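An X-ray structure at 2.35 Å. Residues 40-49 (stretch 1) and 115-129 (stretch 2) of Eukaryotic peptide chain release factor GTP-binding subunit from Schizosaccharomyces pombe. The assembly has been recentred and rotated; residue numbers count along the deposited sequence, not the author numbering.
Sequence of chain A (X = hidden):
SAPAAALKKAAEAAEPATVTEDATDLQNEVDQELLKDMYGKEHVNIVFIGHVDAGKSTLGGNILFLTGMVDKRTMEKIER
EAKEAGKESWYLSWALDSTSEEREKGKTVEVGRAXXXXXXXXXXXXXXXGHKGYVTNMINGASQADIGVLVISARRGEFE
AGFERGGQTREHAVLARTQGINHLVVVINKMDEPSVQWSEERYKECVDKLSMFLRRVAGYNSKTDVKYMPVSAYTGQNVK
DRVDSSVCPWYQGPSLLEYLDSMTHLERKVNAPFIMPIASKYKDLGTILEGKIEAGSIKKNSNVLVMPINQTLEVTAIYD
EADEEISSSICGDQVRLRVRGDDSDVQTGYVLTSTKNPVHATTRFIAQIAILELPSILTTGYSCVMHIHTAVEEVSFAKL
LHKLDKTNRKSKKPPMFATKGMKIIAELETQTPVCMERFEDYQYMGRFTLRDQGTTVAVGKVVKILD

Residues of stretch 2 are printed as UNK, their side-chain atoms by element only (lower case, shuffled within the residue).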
# COMPACT_ATOMS: atom_id res chain seq x y z
N GLY A 40 12.26 0.36 -3.29
CA GLY A 40 11.50 0.58 -4.51
C GLY A 40 10.02 0.83 -4.26
O GLY A 40 9.51 0.49 -3.18
N LYS A 41 9.34 1.41 -5.25
CA LYS A 41 7.89 1.65 -5.21
C LYS A 41 7.05 0.38 -5.00
O LYS A 41 7.38 -0.68 -5.51
CB LYS A 41 7.44 2.33 -6.51
CG LYS A 41 7.92 3.76 -6.66
CD LYS A 41 7.71 4.28 -8.07
CE LYS A 41 8.48 5.58 -8.31
NZ LYS A 41 7.59 6.72 -8.55
N GLU A 42 5.95 0.52 -4.26
CA GLU A 42 5.07 -0.60 -3.94
C GLU A 42 4.29 -1.07 -5.17
O GLU A 42 3.64 -0.27 -5.82
CB GLU A 42 4.10 -0.20 -2.83
CG GLU A 42 3.06 -1.26 -2.44
CD GLU A 42 2.00 -0.74 -1.47
OE1 GLU A 42 1.93 0.48 -1.22
OE2 GLU A 42 1.21 -1.57 -0.95
N HIS A 43 4.34 -2.36 -5.47
CA HIS A 43 3.60 -2.92 -6.59
C HIS A 43 2.16 -3.11 -6.21
O HIS A 43 1.87 -3.69 -5.16
CB HIS A 43 4.14 -4.28 -7.01
CG HIS A 43 5.48 -4.22 -7.68
ND1 HIS A 43 6.50 -3.42 -7.23
CD2 HIS A 43 5.96 -4.89 -8.75
CE1 HIS A 43 7.56 -3.59 -8.00
NE2 HIS A 43 7.26 -4.48 -8.93
N VAL A 44 1.27 -2.67 -7.09
CA VAL A 44 -0.18 -2.75 -6.91
C VAL A 44 -0.82 -3.23 -8.21
O VAL A 44 -0.34 -2.90 -9.29
CB VAL A 44 -0.74 -1.36 -6.55
CG1 VAL A 44 -2.22 -1.40 -6.34
CG2 VAL A 44 -0.05 -0.84 -5.30
N ASN A 45 -1.88 -4.03 -8.09
CA ASN A 45 -2.65 -4.48 -9.24
C ASN A 45 -3.95 -3.71 -9.32
O ASN A 45 -4.68 -3.62 -8.32
CB ASN A 45 -2.99 -5.97 -9.12
CG ASN A 45 -1.77 -6.88 -9.28
OD1 ASN A 45 -1.78 -8.01 -8.82
ND2 ASN A 45 -0.74 -6.38 -9.94
N ILE A 46 -4.24 -3.17 -10.48
CA ILE A 46 -5.43 -2.35 -10.68
C ILE A 46 -6.17 -2.82 -11.91
O ILE A 46 -5.57 -3.18 -12.92
CB ILE A 46 -5.06 -0.86 -10.79
CG1 ILE A 46 -6.31 0.02 -10.80
CG2 ILE A 46 -4.21 -0.58 -12.01
CD1 ILE A 46 -6.02 1.47 -10.50
N VAL A 47 -7.49 -2.86 -11.81
CA VAL A 47 -8.32 -3.26 -12.93
C VAL A 47 -9.38 -2.20 -13.17
O VAL A 47 -9.93 -1.66 -12.22
CB VAL A 47 -8.96 -4.64 -12.71
CG1 VAL A 47 -9.93 -4.63 -11.51
CG2 VAL A 47 -9.66 -5.11 -13.96
N PHE A 48 -9.62 -1.89 -14.44
CA PHE A 48 -10.62 -0.91 -14.84
C PHE A 48 -11.82 -1.62 -15.45
O PHE A 48 -11.67 -2.55 -16.25
CB PHE A 48 -10.02 0.08 -15.84
CG PHE A 48 -9.09 1.06 -15.23
CD1 PHE A 48 -7.82 0.68 -14.85
CD2 PHE A 48 -9.47 2.37 -15.01
CE1 PHE A 48 -6.96 1.58 -14.27
CE2 PHE A 48 -8.61 3.27 -14.42
CZ PHE A 48 -7.35 2.88 -14.06
N ILE A 49 -13.01 -1.18 -15.06
CA ILE A 49 -14.27 -1.79 -15.47
C ILE A 49 -15.22 -0.71 -16.00
O ILE A 49 -15.21 0.42 -15.53
CB ILE A 49 -14.92 -2.50 -14.26
CG1 ILE A 49 -13.97 -3.57 -13.71
CG2 ILE A 49 -16.26 -3.13 -14.65
CD1 ILE A 49 -14.54 -4.33 -12.53
N UNK A 115 2.03 -1.02 -17.17
CA UNK A 115 1.95 -0.47 -15.83
C UNK A 115 2.20 1.05 -15.84
O UNK A 115 2.69 1.59 -16.82
c UNK A 115 4.43 -0.83 -15.23
c UNK A 115 6.55 -1.35 -16.32
c UNK A 115 2.98 -1.16 -14.92
c UNK A 115 5.02 0.32 -14.71
c UNK A 115 5.21 -1.66 -16.04
c UNK A 115 6.36 0.64 -14.99
o UNK A 115 8.43 0.14 -16.06
c UNK A 115 7.11 -0.20 -15.80
N UNK A 116 1.86 1.71 -14.75
CA UNK A 116 2.15 3.13 -14.58
C UNK A 116 2.53 3.45 -13.14
O UNK A 116 2.28 2.67 -12.25
c UNK A 116 -1.17 2.78 -14.45
c UNK A 116 -1.65 4.51 -12.34
c UNK A 116 -0.26 3.79 -14.18
c UNK A 116 -0.52 4.65 -13.12
c UNK A 116 -2.55 3.50 -12.61
c UNK A 116 -2.31 2.63 -13.67
c UNK A 116 0.97 3.97 -15.02
N UNK A 117 3.12 4.62 -12.91
CA UNK A 117 3.63 4.96 -11.59
C UNK A 117 3.13 6.28 -11.07
O UNK A 117 2.87 7.21 -11.82
c UNK A 117 5.16 4.99 -11.57
o UNK A 117 7.86 2.53 -11.70
o UNK A 117 7.83 4.66 -11.20
c UNK A 117 7.28 3.63 -11.62
c UNK A 117 5.82 3.72 -12.05
N UNK A 118 2.97 6.32 -9.75
CA UNK A 118 2.80 7.53 -8.97
C UNK A 118 4.03 7.61 -8.06
O UNK A 118 4.95 6.80 -8.20
c UNK A 118 0.32 7.20 -9.03
c UNK A 118 1.54 7.40 -8.12
o UNK A 118 1.61 6.22 -7.29
N UNK A 119 4.05 8.56 -7.13
CA UNK A 119 5.24 8.82 -6.32
C UNK A 119 5.63 7.57 -5.52
O UNK A 119 6.80 7.21 -5.49
c UNK A 119 5.02 10.01 -5.38
o UNK A 119 6.97 11.95 -2.87
c UNK A 119 6.01 11.50 -3.54
c UNK A 119 6.28 10.54 -4.70
o UNK A 119 4.82 11.83 -3.31
N UNK A 120 4.66 6.90 -4.91
CA UNK A 120 4.95 5.77 -4.03
C UNK A 120 4.65 4.39 -4.60
O UNK A 120 5.04 3.40 -4.00
c UNK A 120 4.18 5.93 -2.72
n UNK A 120 5.64 7.55 -1.45
c UNK A 120 5.57 8.76 -0.91
c UNK A 120 3.61 8.29 -1.79
c UNK A 120 4.43 7.23 -2.02
n UNK A 120 4.34 9.22 -1.09
N UNK A 121 3.96 4.31 -5.74
CA UNK A 121 3.46 3.01 -6.21
C UNK A 121 3.64 2.73 -7.70
O UNK A 121 3.64 3.65 -8.52
c UNK A 121 1.68 2.68 -4.43
n UNK A 121 -2.22 3.02 -2.53
n UNK A 121 0.02 2.40 -2.65
c UNK A 121 0.19 2.72 -4.06
c UNK A 121 -1.11 2.55 -1.96
n UNK A 121 -1.11 2.21 -0.69
c UNK A 121 1.97 2.89 -5.89
N UNK A 122 3.77 1.45 -8.04
CA UNK A 122 3.69 0.98 -9.42
C UNK A 122 2.45 0.13 -9.66
O UNK A 122 2.34 -0.97 -9.10
n UNK A 122 7.12 -0.53 -11.78
c UNK A 122 4.90 0.13 -9.79
c UNK A 122 8.24 -0.97 -12.33
n UNK A 122 8.33 -2.22 -12.78
n UNK A 122 9.29 -0.15 -12.45
c UNK A 122 4.76 -0.51 -11.18
c UNK A 122 5.93 -1.34 -11.61
N UNK A 123 1.56 0.61 -10.53
CA UNK A 123 0.29 -0.06 -10.79
C UNK A 123 0.33 -0.90 -12.05
O UNK A 123 0.42 -0.37 -13.15
c UNK A 123 -1.93 1.48 -8.74
c UNK A 123 -0.83 0.96 -10.90
c UNK A 123 -1.29 3.37 -7.44
c UNK A 123 -0.21 2.92 -9.50
c UNK A 123 -0.36 3.69 -8.39
c UNK A 123 -1.00 1.80 -9.69
c UNK A 123 -2.08 2.26 -7.61
N UNK A 124 0.24 -2.21 -11.89
CA UNK A 124 0.12 -3.12 -13.00
C UNK A 124 -1.34 -3.22 -13.44
O UNK A 124 -2.21 -3.55 -12.64
o UNK A 124 0.34 -5.49 -13.52
c UNK A 124 0.66 -4.49 -12.58
N UNK A 125 -1.62 -2.92 -14.71
CA UNK A 125 -3.00 -2.97 -15.22
C UNK A 125 -3.42 -4.38 -15.62
O UNK A 125 -2.84 -4.95 -16.53
c UNK A 125 -2.44 0.10 -17.44
c UNK A 125 -4.39 0.09 -15.93
c UNK A 125 -3.17 -2.05 -16.44
c UNK A 125 -3.05 -0.54 -16.22
N UNK A 126 -4.41 -4.94 -14.92
CA UNK A 126 -4.95 -6.26 -15.24
C UNK A 126 -6.04 -6.19 -16.32
O UNK A 126 -6.58 -5.12 -16.60
c UNK A 126 -5.38 -7.92 -11.69
c UNK A 126 -4.73 -6.97 -12.68
c UNK A 126 -5.54 -6.91 -13.98
c UNK A 126 -3.30 -7.39 -12.91
N UNK A 127 -6.37 -7.33 -16.90
CA UNK A 127 -7.47 -7.42 -17.88
C UNK A 127 -8.81 -7.65 -17.19
O UNK A 127 -8.91 -8.47 -16.28
o UNK A 127 -5.50 -7.18 -19.85
c UNK A 127 -7.19 -8.55 -18.89
c UNK A 127 -5.88 -8.35 -19.63
o UNK A 127 -5.14 -9.30 -20.00
N UNK A 128 -9.84 -6.94 -17.67
CA UNK A 128 -11.11 -6.74 -16.94
C UNK A 128 -11.92 -7.97 -16.51
O UNK A 128 -12.31 -8.05 -15.34
c UNK A 128 -12.01 -5.74 -17.70
N UNK A 129 -12.21 -8.92 -17.41
CA UNK A 129 -13.05 -10.07 -17.04
C UNK A 129 -12.32 -11.10 -16.17
O UNK A 129 -11.15 -11.39 -16.42
c UNK A 129 -11.75 -9.00 -18.81
c UNK A 129 -12.27 -10.33 -19.30
c UNK A 129 -13.43 -10.68 -18.40
O HOH W 1 0.81 1.01 1.29

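Position 115 carries one carbon, then a six-carbon ring bearing an oxygen, and touches nothing on stretch 1: Tyr115. Position 116 has the same ring without the oxygen, near the Ile46 side chain, so Phe116; its CE2 lies 4.1 Å from Ile46 CG2. At 117, three carbons end in two oxygens, one of them near the Lys41 amine: Glu117, whose OE1 forms a salt bridge with Lys41 NZ at 3.4 Å.

Position 118 has one carbon carrying an oxygen and a carbon, all clear of stretch 1: Thr118. Its backbone O accepts from Lys41 NZ at 2.7 Å. Position 119 repeats the three carbons and two oxygens, its CA-to-CB bond pointing away: Glu119, which also offers Lys41 NZ a backbone O, at 3.2 Å. At 120 one carbon, then a five-membered ring of three carbons and two nitrogens, on a CA-to-CB bond pointing away, marks His120; its O accepts from Glu42 N at 3.0 Å.

Position 121 has three carbons, a nitrogen beside Glu42 OE1, then a carbon with two more nitrogens: Arg121. Its NE donates to Glu42 OE1 at 3.1 Å in a salt bridge, and water 1 links that same oxygen to Arg121 NH2. The same atoms at 122, one carbon lying over a face of the His43 ring, give Arg122; that carbon is CD, and NE and NH2 both reach Glu117 OE2 at 3.1 Å, which ties the two hairpin strands of stretch 2 together.

A plain six-carbon ring after one carbon, packed near Val44, makes 123 Phe123, with CD2 3.8 Å from Val44 CG1. Position 124, one carbon packed against the Asn45 side chain and one oxygen, is Ser124. Four carbons forked at the second, against the Phe48 ring, make 125 Leu125, CD2 to Phe48 CE1 being 3.4 Å. The same fork at 126, beside Asn45 and Val47, is Leu126. Position 127, two carbons with two oxygens on the second, its CA-to-CB bond pointing away, is Asp127. One carbon at 128, near the Phe48 carbonyl, is Ala128, CB 3.5 Å from Phe48 O. Three carbons closing onto the backbone N, out of contact, make 129 Pro129.

The rule is a parallel ladder. Glu42, Val44 and Ile46 each donate N and accept through O, pairing with alternate residues of stretch 2; Ile46 N to Ser124 O is 3.0 Å and Leu126 N to Ile46 O is 2.9 Å. Side chains then sort by face: Glu42, Val44 and Ile46 share one with Arg121, Phe123 and Leu125, grading from salt bridge to apolar packing, while His43 and Asn45 share the other with Arg122 and Ser124. Lys41 clamps the turn preceding the ladder.

Stretch 2 (115-129) YFETEHRRFSLLDAP
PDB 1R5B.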